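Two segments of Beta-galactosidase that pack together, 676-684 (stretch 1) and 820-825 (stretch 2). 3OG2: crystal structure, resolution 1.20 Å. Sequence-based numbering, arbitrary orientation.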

# COMPACT_ATOMS: atom_id res chain seq x y z
N ASP A 676 -19.35 -24.35 31.44
CA ASP A 676 -19.55 -25.60 30.70
C ASP A 676 -18.81 -25.51 29.37
O ASP A 676 -19.07 -24.57 28.61
N ASP A 677 -17.91 -26.47 29.08
CA ASP A 677 -17.22 -26.46 27.79
C ASP A 677 -17.62 -27.68 26.96
O ASP A 677 -16.85 -28.09 26.07
N SER A 678 -18.78 -28.28 27.21
CA SER A 678 -19.24 -29.46 26.49
C SER A 678 -19.35 -29.16 25.00
O SER A 678 -19.27 -30.14 24.21
N ARG A 679 -19.51 -27.94 24.57
CA ARG A 679 -19.63 -27.66 23.12
C ARG A 679 -18.30 -27.47 22.44
O ARG A 679 -18.22 -27.38 21.21
N TRP A 680 -17.22 -27.39 23.23
CA TRP A 680 -15.93 -27.08 22.63
C TRP A 680 -15.40 -28.28 21.82
O TRP A 680 -15.53 -29.44 22.23
N PRO A 681 -14.72 -27.99 20.72
CA PRO A 681 -14.00 -29.04 19.99
C PRO A 681 -12.98 -29.76 20.85
O PRO A 681 -12.24 -29.15 21.65
N LEU A 682 -12.92 -31.09 20.71
CA LEU A 682 -11.92 -31.87 21.40
C LEU A 682 -10.61 -31.78 20.66
O LEU A 682 -10.55 -31.89 19.42
N ALA A 683 -9.51 -31.59 21.37
CA ALA A 683 -8.18 -31.61 20.74
C ALA A 683 -7.68 -33.04 20.87
O ALA A 683 -6.89 -33.29 21.79
N ASN A 684 -8.20 -33.91 20.02
CA ASN A 684 -7.94 -35.32 20.23
C ASN A 684 -7.28 -35.95 19.01
O ASN A 684 -7.24 -37.20 18.90
N SER A 820 -5.90 -34.01 29.18
CA SER A 820 -6.80 -34.14 28.01
C SER A 820 -7.29 -32.75 27.66
O SER A 820 -7.55 -31.93 28.56
N TRP A 821 -7.43 -32.49 26.34
CA TRP A 821 -7.56 -31.11 25.89
C TRP A 821 -8.79 -30.84 25.05
O TRP A 821 -9.24 -31.69 24.27
N LYS A 822 -9.27 -29.61 25.13
CA LYS A 822 -10.24 -29.03 24.20
C LYS A 822 -9.63 -27.70 23.72
O LYS A 822 -8.71 -27.14 24.37
N LEU A 823 -10.12 -27.22 22.57
CA LEU A 823 -9.57 -25.94 22.06
C LEU A 823 -10.63 -25.20 21.30
O LEU A 823 -11.62 -25.78 20.83
N THR A 824 -10.41 -23.89 21.13
CA THR A 824 -11.19 -23.14 20.16
C THR A 824 -10.37 -21.97 19.60
O THR A 824 -9.56 -21.37 20.30
N GLY A 825 -10.70 -21.67 18.34
CA GLY A 825 -10.44 -20.37 17.76
C GLY A 825 -11.82 -19.75 17.41
O GLY A 825 -12.78 -19.91 18.17

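The strongest polar link is a salt bridge between K822 and D677, with NZ of K822 2.9 Å from OD1 of D677. The lysine reaches it by full extension: chi1 is m at -57° and the three remaining torsions are all t, so a CA-to-CB bond that points sideways still delivers the ammonium to the other stretch. D677 meets it with a CA-to-CB bond directed toward the strand and chi1 in p. NZ of K822 also donates to the backbone O of D677 at 3.1 Å, and that same carbonyl accepts from N of W680 at 2.9 Å, closing the type I turn from D677 to W680. The lysine therefore reads both the side chain and the backbone of the turn's first residue. Its third partner is water 1, which accepts from NZ of K822 at 2.9 Å and lies 2.8 Å from O of S678 and 2.7 Å from O of W680, tying the charge to further carbonyls of the turn.

Beyond the turn, two backbone hydrogen bonds set the register around a single bridge between L682 and K822. N of L823 donates to O of P681 at 3.0 Å, and N of A683 donates to O of W821 at 2.9 Å. Water 2 extends the pairing, donating to O of A683 at 2.9 Å and accepting from N of W821 at 2.9 Å.

This register places the apolar groups. W680 points toward the strand with chi1 m (-75°) and chi2 at 43°. T824, chi1 t, lays its methyl over one face of the indole: CG2 of T824 stands 3.9 Å from the centroid of the six-membered ring of W680, a CH-pi contact 20° off the normal. The aliphatic part of K822 is used as well, its CD lying 3.9 Å from CB of W680 and its CE 3.8 Å from CD2 of L682. L682 (m, t) starts away from the strand, but its end comes nearer to make that contact.

A683 points inward, and its small side chain fits between two neighbours: CB of A683 is 3.7 Å from CB of W821 and 4.0 Å from CD2 of L823. W821, chi1 m, offers its CB here while the end of its side chain leads away. L823, p and t, begins away yet brings CD2 back, also 4.1 Å from CB of P681. The rule is economical: one extended lysine serves charge, turn and packing together, while two backbone hydrogen bonds fix the register.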

# COMPACT_ATOMS: atom_id res chain seq x y z
CB ASP A 676 -21.04 -25.79 30.45
CG ASP A 676 -21.38 -27.03 29.65
OD1 ASP A 676 -21.12 -27.13 28.45
OD2 ASP A 676 -22.01 -27.95 30.18
CB ASP A 677 -15.71 -26.38 28.01
CG ASP A 677 -15.08 -27.58 28.68
OD1 ASP A 677 -15.78 -28.60 28.82
OD2 ASP A 677 -13.87 -27.56 29.02
CB SER A 678 -20.59 -29.96 27.04
OG SER A 678 -21.60 -28.97 26.82
CB ARG A 679 -20.46 -26.39 22.91
CG ARG A 679 -21.91 -26.58 23.39
CD ARG A 679 -22.57 -25.23 23.50
NE ARG A 679 -23.97 -25.28 23.94
CZ ARG A 679 -24.36 -25.23 25.21
NH1 ARG A 679 -23.47 -25.19 26.20
NH2 ARG A 679 -25.66 -25.23 25.47
CB TRP A 680 -14.87 -26.78 23.71
CG TRP A 680 -15.01 -25.43 24.36
CD1 TRP A 680 -16.16 -24.80 24.79
CD2 TRP A 680 -13.92 -24.55 24.63
NE1 TRP A 680 -15.81 -23.56 25.32
CE2 TRP A 680 -14.45 -23.39 25.23
CE3 TRP A 680 -12.54 -24.64 24.42
CZ2 TRP A 680 -13.65 -22.31 25.63
CZ3 TRP A 680 -11.75 -23.58 24.81
CH2 TRP A 680 -12.30 -22.44 25.40
CB PRO A 681 -13.25 -28.26 18.88
CG PRO A 681 -14.20 -27.10 18.65
CD PRO A 681 -14.59 -26.68 20.05
CB LEU A 682 -12.33 -33.35 21.44
CG LEU A 682 -13.68 -33.63 22.11
CD1 LEU A 682 -13.88 -35.15 22.15
CD2 LEU A 682 -13.74 -32.96 23.48
CB ALA A 683 -7.21 -30.64 21.43
CB ASN A 684 -9.24 -36.07 20.58
CG ASN A 684 -10.29 -35.95 19.49
OD1 ASN A 684 -10.07 -35.32 18.44
ND2 ASN A 684 -11.42 -36.58 19.74
CB SER A 820 -7.97 -35.10 28.27
OG SER A 820 -8.86 -34.55 29.19
CB TRP A 821 -6.35 -30.79 25.01
CG TRP A 821 -5.03 -30.80 25.72
CD1 TRP A 821 -4.16 -31.88 25.80
CD2 TRP A 821 -4.42 -29.71 26.42
NE1 TRP A 821 -3.05 -31.51 26.51
CE2 TRP A 821 -3.17 -30.20 26.91
CE3 TRP A 821 -4.82 -28.38 26.68
CZ2 TRP A 821 -2.30 -29.39 27.64
CZ3 TRP A 821 -3.93 -27.55 27.42
CH2 TRP A 821 -2.69 -28.10 27.88
CB LYS A 822 -11.57 -28.74 24.88
CG LYS A 822 -12.15 -30.01 25.51
CD LYS A 822 -13.58 -29.76 25.93
CE LYS A 822 -14.14 -30.99 26.67
NZ LYS A 822 -15.61 -30.80 26.90
CB LEU A 823 -8.31 -26.14 21.21
CG LEU A 823 -8.54 -26.43 19.70
CD1 LEU A 823 -7.22 -26.30 18.97
CD2 LEU A 823 -9.21 -27.78 19.43
CB THR A 824 -12.49 -22.59 20.76
OG1 THR A 824 -13.32 -22.12 19.69
CG2 THR A 824 -12.24 -21.45 21.77
O HOH W 1 -16.62 -30.98 24.23
O HOH W 2 -6.68 -34.48 24.38